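Local coordinates for protein helicase of the snf2/rad54 family (PDB 1Z5Z) that probably works as the C-terminal motor half of a SWI2/SNF2 ATPase, a helicase-family engine that couples ATP hydrolysis to movement on DNA, at residues L73-L84 / T119-I127; A184-W194 / N214-S222. All blocks are in the same frame, centred on the assembly; numbering follows the deposited sequence.

Contact 1: residues L73-L84 / T119-I127; sequences LKLKQIVDHPAL and TQFVDMGKI
Phe121, at the N-cap position of helix 122-136 in the RecA-like domain, sets its ring against Leu73, Lys76 and Gln77 of helix 61-78 and Asp80 from the turn that follows. Gln77 CG lies over one face in a CH-pi contact, 3.9 Å from the Phe121 ring centroid and 26° off the normal. Gln120 CG sits over the centre of the opposite face, 3.6 Å above the Phe121 ring plane, so the ring is clamped between two methylenes. Its rim is held too: Lys76 CB is 3.8 Å from Phe121 CZ, and Asp80 OD2 reaches Phe121 CD1 at 3.6 Å with the carboxylate 81° from the ring plane. Asp80 OD1 forms a salt bridge with Lys97 NZ. With an alanine in place of Phe121, the methylenes of Gln77 and Gln120 would probably lose the surface between them and a gap would open beside Leu73. Farther along, Met124 places CG anti to its backbone N (chi1 -166°) and then bends, resting SD 3.6 Å from His81 CB. Leu84 presses CD2 on Asp123 CB at 3.4 Å, while a water donates to both Leu84 O and Asp123 OD2 at this more exposed border. His81 ND1 caps helix 83-86 by accepting from Ala83 N (2.9 Å) in the imidazole plane. Thr119 OG1 accepts from Phe121 N (3.1 Å) and is also hydrogen-bonded with Asp191 OD1. The Phe121 N bond closes an ST turn between strand 115-119 and helix 122-136, a RecA-like strand-to-helix passage whose sequence is consistent with helicase motif IV.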
loop_
_atom_site.group_PDB
_atom_site.type_symbol
_atom_site.label_atom_id
_atom_site.label_comp_id
_atom_site.label_asym_id
_atom_site.label_seq_id
_atom_site.Cartn_x
_atom_site.Cartn_y
_atom_site.Cartn_z
ATOM N N LEU A 73 -1.770 -9.587 6.920
ATOM C CA LEU A 73 -2.831 -8.642 6.648
ATOM C C LEU A 73 -2.769 -7.468 7.614
ATOM O O LEU A 73 -2.833 -6.300 7.199
ATOM C CB LEU A 73 -4.193 -9.334 6.776
ATOM C CG LEU A 73 -5.428 -8.447 6.588
ATOM C CD1 LEU A 73 -5.389 -7.796 5.209
ATOM C CD2 LEU A 73 -6.720 -9.294 6.751
ATOM N N LYS A 74 -2.693 -7.755 8.913
ATOM C CA LYS A 74 -2.646 -6.665 9.868
ATOM C C LYS A 74 -1.420 -5.754 9.688
ATOM O O LYS A 74 -1.531 -4.536 9.813
ATOM C CB LYS A 74 -2.691 -7.181 11.298
ATOM C CG LYS A 74 -4.094 -7.539 11.806
ATOM C CD LYS A 74 -3.947 -7.938 13.282
ATOM C CE LYS A 74 -5.259 -8.197 13.977
ATOM N NZ LYS A 74 -4.957 -8.815 15.305
ATOM N N LEU A 75 -0.262 -6.342 9.434
ATOM C CA LEU A 75 0.949 -5.561 9.228
ATOM C C LEU A 75 0.811 -4.646 7.982
ATOM O O LEU A 75 1.239 -3.494 8.002
ATOM C CB LEU A 75 2.155 -6.476 9.056
ATOM C CG LEU A 75 2.491 -7.418 10.229
ATOM C CD1 LEU A 75 3.607 -8.342 9.777
ATOM C CD2 LEU A 75 2.907 -6.629 11.474
ATOM N N LYS A 76 0.217 -5.159 6.905
ATOM C CA LYS A 76 0.051 -4.357 5.714
ATOM C C LYS A 76 -0.860 -3.211 6.014
ATOM O O LYS A 76 -0.671 -2.102 5.501
ATOM C CB LYS A 76 -0.515 -5.173 4.571
ATOM C CG LYS A 76 0.430 -6.194 3.945
ATOM C CD LYS A 76 -0.378 -6.948 2.871
ATOM C CE LYS A 76 0.404 -8.027 2.152
ATOM N NZ LYS A 76 -0.552 -8.804 1.249
ATOM N N GLN A 77 -1.855 -3.444 6.866
ATOM C CA GLN A 77 -2.760 -2.353 7.187
ATOM C C GLN A 77 -2.112 -1.322 8.112
ATOM O O GLN A 77 -2.323 -0.135 7.942
ATOM C CB GLN A 77 -4.036 -2.891 7.829
ATOM C CG GLN A 77 -4.900 -3.694 6.843
ATOM C CD GLN A 77 -6.105 -4.333 7.554
ATOM O OE1 GLN A 77 -7.244 -3.934 7.344
ATOM N NE2 GLN A 77 -5.834 -5.297 8.426
ATOM N N ILE A 78 -1.325 -1.796 9.072
ATOM C CA ILE A 78 -0.656 -0.920 10.020
ATOM C C ILE A 78 0.311 0.023 9.309
ATOM O O ILE A 78 0.351 1.224 9.626
ATOM C CB ILE A 78 0.120 -1.771 11.098
ATOM C CG1 ILE A 78 -0.890 -2.388 12.098
ATOM C CG2 ILE A 78 1.159 -0.929 11.810
ATOM C CD1 ILE A 78 -0.204 -3.286 13.137
ATOM N N VAL A 79 1.070 -0.489 8.340
ATOM C CA VAL A 79 2.007 0.408 7.652
ATOM C C VAL A 79 1.347 1.418 6.724
ATOM O O VAL A 79 2.017 2.334 6.230
ATOM C CB VAL A 79 3.090 -0.364 6.863
ATOM C CG1 VAL A 79 3.860 -1.302 7.846
ATOM C CG2 VAL A 79 2.450 -1.157 5.720
ATOM N N ASP A 80 0.038 1.259 6.485
ATOM C CA ASP A 80 -0.709 2.184 5.647
ATOM C C ASP A 80 -1.299 3.258 6.559
ATOM O O ASP A 80 -1.117 4.424 6.331
ATOM C CB ASP A 80 -1.859 1.454 4.925
ATOM C CG ASP A 80 -1.453 0.916 3.570
ATOM O OD1 ASP A 80 -0.216 0.847 3.272
ATOM O OD2 ASP A 80 -2.376 0.563 2.805
ATOM N N HIS A 81 -2.049 2.846 7.583
ATOM C CA HIS A 81 -2.662 3.806 8.492
ATOM C C HIS A 81 -3.265 3.118 9.708
ATOM O O HIS A 81 -4.131 2.235 9.585
ATOM C CB HIS A 81 -3.750 4.590 7.776
ATOM C CG HIS A 81 -4.124 5.866 8.466
ATOM N ND1 HIS A 81 -4.605 5.907 9.761
ATOM C CD2 HIS A 81 -4.045 7.154 8.049
ATOM C CE1 HIS A 81 -4.801 7.165 10.113
ATOM N NE2 HIS A 81 -4.470 7.941 9.089
ATOM N N PRO A 82 -2.839 3.528 10.910
ATOM C CA PRO A 82 -3.371 2.900 12.114
ATOM C C PRO A 82 -4.901 2.877 12.221
ATOM O O PRO A 82 -5.455 1.984 12.852
ATOM C CB PRO A 82 -2.707 3.694 13.240
ATOM C CG PRO A 82 -2.361 4.999 12.620
ATOM C CD PRO A 82 -1.879 4.591 11.253
ATOM N N ALA A 83 -5.590 3.818 11.593
ATOM C CA ALA A 83 -7.068 3.832 11.693
ATOM C C ALA A 83 -7.780 2.627 11.038
ATOM O O ALA A 83 -8.956 2.340 11.339
ATOM C CB ALA A 83 -7.612 5.114 11.104
ATOM N N LEU A 84 -7.096 1.927 10.129
ATOM C CA LEU A 84 -7.730 0.761 9.478
ATOM C C LEU A 84 -8.015 -0.347 10.523
ATOM O O LEU A 84 -8.877 -1.187 10.320
ATOM C CB LEU A 84 -6.808 0.190 8.384
ATOM C CG LEU A 84 -6.506 1.096 7.188
ATOM C CD1 LEU A 84 -5.310 0.572 6.415
ATOM C CD2 LEU A 84 -7.749 1.169 6.286
ATOM N N THR A 119 -4.245 1.683 -4.060
ATOM C CA THR A 119 -4.049 0.956 -2.810
ATOM C C THR A 119 -4.804 -0.372 -2.944
ATOM O O THR A 119 -5.730 -0.484 -3.749
ATOM C CB THR A 119 -4.573 1.719 -1.551
ATOM O OG1 THR A 119 -4.616 0.807 -0.460
ATOM C CG2 THR A 119 -5.989 2.271 -1.744
ATOM N N GLN A 120 -4.402 -1.386 -2.183
ATOM C CA GLN A 120 -5.059 -2.700 -2.270
ATOM C C GLN A 120 -6.242 -2.765 -1.313
ATOM O O GLN A 120 -6.966 -3.763 -1.312
ATOM C CB GLN A 120 -4.078 -3.815 -1.870
ATOM C CG GLN A 120 -3.615 -3.756 -0.410
ATOM C CD GLN A 120 -2.385 -4.630 -0.176
ATOM O OE1 GLN A 120 -1.237 -4.175 -0.296
ATOM N NE2 GLN A 120 -2.611 -5.870 0.146
ATOM N N PHE A 121 -6.419 -1.734 -0.473
ATOM C CA PHE A 121 -7.529 -1.743 0.497
ATOM C C PHE A 121 -8.603 -0.680 0.231
ATOM O O PHE A 121 -8.306 0.530 0.170
ATOM C CB PHE A 121 -7.005 -1.496 1.914
ATOM C CG PHE A 121 -5.990 -2.518 2.404
ATOM C CD1 PHE A 121 -4.710 -2.113 2.739
ATOM C CD2 PHE A 121 -6.341 -3.869 2.582
ATOM C CE1 PHE A 121 -3.760 -3.010 3.249
ATOM C CE2 PHE A 121 -5.382 -4.784 3.108
ATOM C CZ PHE A 121 -4.089 -4.342 3.436
ATOM N N VAL A 122 -9.852 -1.108 0.103
ATOM C CA VAL A 122 -10.921 -0.159 -0.134
ATOM C C VAL A 122 -10.934 0.873 1.001
ATOM O O VAL A 122 -11.183 2.063 0.759
ATOM C CB VAL A 122 -12.337 -0.847 -0.155
ATOM C CG1 VAL A 122 -13.386 0.202 -0.259
ATOM C CG2 VAL A 122 -12.489 -1.831 -1.325
ATOM N N ASP A 123 -10.665 0.443 2.238
ATOM C CA ASP A 123 -10.717 1.377 3.353
ATOM C C ASP A 123 -9.618 2.422 3.324
ATOM O O ASP A 123 -9.842 3.582 3.702
ATOM C CB ASP A 123 -10.708 0.622 4.687
ATOM C CG ASP A 123 -11.984 -0.162 4.894
ATOM O OD1 ASP A 123 -13.019 0.328 4.402
ATOM O OD2 ASP A 123 -11.953 -1.243 5.521
ATOM N N MET A 124 -8.433 2.020 2.879
ATOM C CA MET A 124 -7.345 2.982 2.774
ATOM C C MET A 124 -7.729 3.976 1.673
ATOM O O MET A 124 -7.497 5.168 1.807
ATOM C CB MET A 124 -6.017 2.298 2.427
ATOM C CG MET A 124 -4.813 3.268 2.649
ATOM S SD MET A 124 -4.708 3.882 4.373
ATOM C CE MET A 124 -4.506 5.626 4.087
ATOM N N GLY A 125 -8.332 3.467 0.590
ATOM C CA GLY A 125 -8.752 4.332 -0.497
ATOM C C GLY A 125 -9.668 5.438 0.002
ATOM O O GLY A 125 -9.508 6.601 -0.409
ATOM N N LYS A 126 -10.631 5.101 0.871
ATOM C CA LYS A 126 -11.555 6.108 1.402
ATOM C C LYS A 126 -10.839 7.124 2.290
ATOM O O LYS A 126 -11.130 8.322 2.234
ATOM C CB LYS A 126 -12.668 5.430 2.195
ATOM C CG LYS A 126 -13.637 4.685 1.331
ATOM C CD LYS A 126 -14.574 3.853 2.187
ATOM C CE LYS A 126 -15.820 3.517 1.400
ATOM N NZ LYS A 126 -16.753 2.659 2.170
ATOM N N ILE A 127 -9.912 6.654 3.119
ATOM C CA ILE A 127 -9.160 7.554 3.988
ATOM C C ILE A 127 -8.369 8.563 3.124
ATOM O O ILE A 127 -8.412 9.781 3.343
ATOM C CB ILE A 127 -8.198 6.747 4.908
ATOM C CG1 ILE A 127 -8.999 6.113 6.057
ATOM C CG2 ILE A 127 -7.073 7.651 5.432
ATOM C CD1 ILE A 127 -8.222 5.078 6.852
HETATM O O HOH W 1 -10.448 -1.126 8.073
#

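Contact 2: residues A184-W194 / N214-S222; sequences ANRVIHFDRWW and NVIVHKLIS
Val187 exchanges backbone hydrogen bonds with Ile216 and His218 where strand 186-189 pairs in parallel with strand 216-222, the axes 4.8 Å apart and 15° from alignment. Five such bonds alternate between the strands, from Ile216 N to Asn185 O at one end to Leu220 N to His189 O (3.1 Å) at the other; the bond from His189 N to His218 O is shorter, at 2.7 Å. The tight part is the apolar cluster round Leu220, where CD1 meets Phe190 CD1 at 3.7 Å and CG meets Ile188 CG2 at 3.9 Å, all three residues being buried. On the same face as Ile188, Arg186 has CG anti to the backbone N (chi1 175°) and then folds over, lying beside Ile216, whose CD1 covers one guanidinium face. His218 CE1 lies at the guanidinium edge near Arg186 NH1, the planes 21° apart; His218 ND1, buried by the contact, has no partner in the model. Arg186 NE forms a salt bridge with Asp113. Lys219 is buried as well: CE approaches Trp194 CH2 at 3.4 Å, while Lys219 NZ is hydrogen-bonded with Asn32 OD1 and, with Arg192, salt-bridged to Asp231 OD2. Packing is looser towards the exposed Asn214, where Val187 CG2 touches Val215 CG1 at 3.6 Å, and round the partly exposed His189. Trp193 NE1 donates to His189 ND1 at 2.9 Å, which restrains the imidazole although the donor is tilted from its plane, and a water donates to both His189 O and Leu220 O. Strand 115-119 flanks 186-189 on its far edge, strand 29-35 flanks 216-222, and helix 96-110 packs against the face bearing Arg186 and Ile188, touching Leu220 and Phe190 through Thr101.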
loop_
_atom_site.group_PDB
_atom_site.type_symbol
_atom_site.label_atom_id
_atom_site.label_comp_id
_atom_site.label_asym_id
_atom_site.label_seq_id
_atom_site.Cartn_x
_atom_site.Cartn_y
_atom_site.Cartn_z
ATOM N N ALA A 184 -3.021 10.469 -16.302
ATOM C CA ALA A 184 -2.253 10.734 -15.091
ATOM C C ALA A 184 -0.765 11.019 -15.421
ATOM O O ALA A 184 -0.137 10.316 -16.219
ATOM C CB ALA A 184 -2.361 9.542 -14.115
ATOM N N ASN A 185 -0.234 12.059 -14.802
ATOM C CA ASN A 185 1.134 12.517 -14.979
ATOM C C ASN A 185 1.948 11.982 -13.824
ATOM O O ASN A 185 3.147 11.854 -13.908
ATOM C CB ASN A 185 1.189 14.067 -14.918
ATOM C CG ASN A 185 0.232 14.729 -15.906
ATOM O OD1 ASN A 185 -0.848 15.214 -15.551
ATOM N ND2 ASN A 185 0.617 14.717 -17.166
ATOM N N ARG A 186 1.266 11.680 -12.729
ATOM C CA ARG A 186 1.937 11.208 -11.523
ATOM C C ARG A 186 1.139 10.030 -10.950
ATOM O O ARG A 186 -0.094 10.072 -10.883
ATOM C CB ARG A 186 1.984 12.363 -10.540
ATOM C CG ARG A 186 2.531 12.067 -9.201
ATOM C CD ARG A 186 3.983 12.428 -9.132
ATOM N NE ARG A 186 4.271 13.772 -9.624
ATOM C CZ ARG A 186 5.376 14.445 -9.299
ATOM N NH1 ARG A 186 6.263 13.890 -8.474
ATOM N NH2 ARG A 186 5.626 15.645 -9.822
ATOM N N VAL A 187 1.844 8.986 -10.542
ATOM C CA VAL A 187 1.186 7.818 -10.012
ATOM C C VAL A 187 1.868 7.501 -8.693
ATOM O O VAL A 187 3.105 7.452 -8.629
ATOM C CB VAL A 187 1.345 6.571 -10.972
ATOM C CG1 VAL A 187 0.659 5.345 -10.364
ATOM C CG2 VAL A 187 0.756 6.867 -12.353
ATOM N N ILE A 188 1.059 7.343 -7.637
ATOM C CA ILE A 188 1.573 6.948 -6.325
ATOM C C ILE A 188 1.025 5.546 -5.991
ATOM O O ILE A 188 -0.218 5.347 -5.900
ATOM C CB ILE A 188 1.082 7.892 -5.208
ATOM C CG1 ILE A 188 1.677 9.291 -5.414
ATOM C CG2 ILE A 188 1.475 7.345 -3.813
ATOM C CD1 ILE A 188 1.184 10.332 -4.376
ATOM N N HIS A 189 1.918 4.570 -5.841
ATOM C CA HIS A 189 1.489 3.232 -5.447
ATOM C C HIS A 189 1.622 3.220 -3.919
ATOM O O HIS A 189 2.697 3.062 -3.364
ATOM C CB HIS A 189 2.321 2.179 -6.166
ATOM C CG HIS A 189 2.066 2.157 -7.646
ATOM N ND1 HIS A 189 0.830 1.850 -8.181
ATOM C CD2 HIS A 189 2.859 2.487 -8.693
ATOM C CE1 HIS A 189 0.876 1.992 -9.495
ATOM N NE2 HIS A 189 2.096 2.377 -9.830
ATOM N N PHE A 190 0.500 3.454 -3.247
ATOM C CA PHE A 190 0.470 3.568 -1.784
ATOM C C PHE A 190 0.936 2.328 -1.049
ATOM O O PHE A 190 1.548 2.415 0.022
ATOM C CB PHE A 190 -0.933 3.942 -1.348
ATOM C CG PHE A 190 -0.992 4.572 0.001
ATOM C CD1 PHE A 190 -0.772 5.948 0.140
ATOM C CD2 PHE A 190 -1.258 3.819 1.127
ATOM C CE1 PHE A 190 -0.828 6.564 1.378
ATOM C CE2 PHE A 190 -1.312 4.422 2.398
ATOM C CZ PHE A 190 -1.103 5.797 2.527
ATOM N N ASP A 191 0.628 1.158 -1.610
ATOM C CA ASP A 191 1.080 -0.105 -1.022
ATOM C C ASP A 191 1.189 -1.096 -2.186
ATOM O O ASP A 191 0.761 -0.787 -3.306
ATOM C CB ASP A 191 0.124 -0.602 0.087
ATOM C CG ASP A 191 -1.313 -0.595 -0.342
ATOM O OD1 ASP A 191 -2.143 0.024 0.359
ATOM O OD2 ASP A 191 -1.617 -1.215 -1.391
ATOM N N ARG A 192 1.773 -2.255 -1.920
ATOM C CA ARG A 192 2.019 -3.248 -2.948
ATOM C C ARG A 192 0.781 -3.995 -3.383
ATOM O O ARG A 192 0.581 -5.115 -2.976
ATOM C CB ARG A 192 3.094 -4.238 -2.465
ATOM C CG ARG A 192 3.974 -4.723 -3.633
ATOM C CD ARG A 192 5.025 -5.746 -3.257
ATOM N NE ARG A 192 6.067 -5.755 -4.286
ATOM C CZ ARG A 192 7.170 -5.000 -4.260
ATOM N NH1 ARG A 192 8.039 -5.085 -5.252
ATOM N NH2 ARG A 192 7.428 -4.184 -3.239
ATOM N N TRP A 193 -0.046 -3.368 -4.218
ATOM C CA TRP A 193 -1.315 -3.973 -4.675
ATOM C C TRP A 193 -1.173 -4.824 -5.939
ATOM O O TRP A 193 -2.036 -5.649 -6.266
ATOM C CB TRP A 193 -2.313 -2.869 -5.019
ATOM C CG TRP A 193 -1.847 -1.973 -6.169
ATOM C CD1 TRP A 193 -1.082 -0.849 -6.071
ATOM C CD2 TRP A 193 -2.100 -2.162 -7.575
ATOM N NE1 TRP A 193 -0.837 -0.331 -7.310
ATOM C CE2 TRP A 193 -1.446 -1.112 -8.258
ATOM C CE3 TRP A 193 -2.813 -3.127 -8.324
ATOM C CZ2 TRP A 193 -1.485 -0.979 -9.660
ATOM C CZ3 TRP A 193 -2.849 -3.001 -9.723
ATOM C CH2 TRP A 193 -2.188 -1.937 -10.374
ATOM N N TRP A 194 -0.100 -4.556 -6.668
ATOM C CA TRP A 194 0.133 -5.175 -7.958
ATOM C C TRP A 194 0.658 -6.590 -8.004
ATOM O O TRP A 194 1.215 -7.147 -7.037
ATOM C CB TRP A 194 1.041 -4.267 -8.806
ATOM C CG TRP A 194 2.461 -4.259 -8.357
ATOM C CD1 TRP A 194 3.442 -5.179 -8.677
ATOM C CD2 TRP A 194 3.069 -3.317 -7.469
ATOM N NE1 TRP A 194 4.609 -4.852 -8.043
ATOM C CE2 TRP A 194 4.411 -3.716 -7.294
ATOM C CE3 TRP A 194 2.605 -2.169 -6.796
ATOM C CZ2 TRP A 194 5.293 -3.015 -6.479
ATOM C CZ3 TRP A 194 3.484 -1.471 -5.980
ATOM C CH2 TRP A 194 4.813 -1.893 -5.829
ATOM N N ASN A 214 7.041 12.528 -19.145
ATOM C CA ASN A 214 6.804 11.126 -18.795
ATOM C C ASN A 214 5.987 11.029 -17.502
ATOM O O ASN A 214 5.930 11.964 -16.720
ATOM C CB ASN A 214 8.123 10.377 -18.543
ATOM C CG ASN A 214 8.867 10.005 -19.813
ATOM O OD1 ASN A 214 9.614 9.026 -19.824
ATOM N ND2 ASN A 214 8.697 10.781 -20.869
ATOM N N VAL A 215 5.363 9.884 -17.282
ATOM C CA VAL A 215 4.607 9.672 -16.056
ATOM C C VAL A 215 5.626 9.518 -14.930
ATOM O O VAL A 215 6.579 8.756 -15.075
ATOM C CB VAL A 215 3.798 8.372 -16.112
ATOM C CG1 VAL A 215 3.045 8.185 -14.803
ATOM C CG2 VAL A 215 2.836 8.412 -17.272
ATOM N N ILE A 216 5.473 10.256 -13.838
ATOM C CA ILE A 216 6.402 10.067 -12.714
ATOM C C ILE A 216 5.754 9.075 -11.742
ATOM O O ILE A 216 4.681 9.373 -11.206
ATOM C CB ILE A 216 6.668 11.363 -11.962
ATOM C CG1 ILE A 216 7.428 12.333 -12.880
ATOM C CG2 ILE A 216 7.441 11.063 -10.670
ATOM C CD1 ILE A 216 7.935 13.573 -12.179
ATOM N N VAL A 217 6.408 7.928 -11.514
ATOM C CA VAL A 217 5.917 6.869 -10.624
ATOM C C VAL A 217 6.581 6.831 -9.248
ATOM O O VAL A 217 7.805 6.925 -9.139
ATOM C CB VAL A 217 6.103 5.482 -11.272
ATOM C CG1 VAL A 217 5.611 4.398 -10.349
ATOM C CG2 VAL A 217 5.359 5.424 -12.559
ATOM N N HIS A 218 5.776 6.704 -8.190
ATOM C CA HIS A 218 6.301 6.624 -6.823
ATOM C C HIS A 218 5.808 5.367 -6.083
ATOM O O HIS A 218 4.599 5.092 -6.017
ATOM C CB HIS A 218 5.887 7.836 -5.969
ATOM C CG HIS A 218 6.404 9.152 -6.455
ATOM N ND1 HIS A 218 5.578 10.139 -6.958
ATOM C CD2 HIS A 218 7.655 9.674 -6.460
ATOM C CE1 HIS A 218 6.296 11.209 -7.241
ATOM N NE2 HIS A 218 7.561 10.955 -6.947
ATOM N N LYS A 219 6.716 4.612 -5.494
ATOM C CA LYS A 219 6.291 3.423 -4.742
ATOM C C LYS A 219 6.590 3.681 -3.291
ATOM O O LYS A 219 7.758 3.770 -2.921
ATOM C CB LYS A 219 7.042 2.163 -5.172
ATOM C CG LYS A 219 6.670 1.656 -6.529
ATOM C CD LYS A 219 7.685 0.595 -6.993
ATOM C CE LYS A 219 7.909 -0.467 -5.928
ATOM N NZ LYS A 219 9.338 -0.884 -5.828
ATOM N N LEU A 220 5.550 3.795 -2.464
ATOM C CA LEU A 220 5.773 4.047 -1.065
ATOM C C LEU A 220 6.236 2.758 -0.382
ATOM O O LEU A 220 5.632 1.698 -0.577
ATOM C CB LEU A 220 4.487 4.575 -0.415
ATOM C CG LEU A 220 3.887 5.845 -1.069
ATOM C CD1 LEU A 220 2.896 6.458 -0.107
ATOM C CD2 LEU A 220 4.964 6.884 -1.407
ATOM N N ILE A 221 7.281 2.847 0.434
ATOM C CA ILE A 221 7.806 1.668 1.142
ATOM C C ILE A 221 8.086 1.975 2.591
ATOM O O ILE A 221 8.830 2.920 2.882
ATOM C CB ILE A 221 9.116 1.181 0.500
ATOM C CG1 ILE A 221 8.837 0.647 -0.908
ATOM C CG2 ILE A 221 9.746 0.067 1.353
ATOM C CD1 ILE A 221 10.111 0.164 -1.606
ATOM N N SER A 222 7.485 1.220 3.511
ATOM C CA SER A 222 7.726 1.449 4.934
ATOM C C SER A 222 9.108 0.964 5.406
ATOM O O SER A 222 9.439 -0.234 5.353
ATOM C CB SER A 222 6.613 0.824 5.775
ATOM O OG SER A 222 5.444 1.594 5.570
HETATM O O HOH W 2 4.101 0.442 -2.536
#

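In the fold
Contact 2 lies within the central parallel sheet and is built on five backbone hydrogen bonds, whereas contact 1 joins helical elements at the carboxyl end of that sheet through side-chain packing, with no direct hydrogen bond between its segments. Both are partly buried, each with a buried core and a solvent border, and their centres are 16 Å apart. They share no segment, yet meet round Asp191, which follows strand 186-189: its OD1 lies 2.7 Å from Thr119 OG1, a probable hydrogen bond, and its OD2 accepts from Gln120 N. Lys97 ties them further, through a salt bridge to Asp80 of contact 1 and a hydrogen bond to Phe190 O of contact 2.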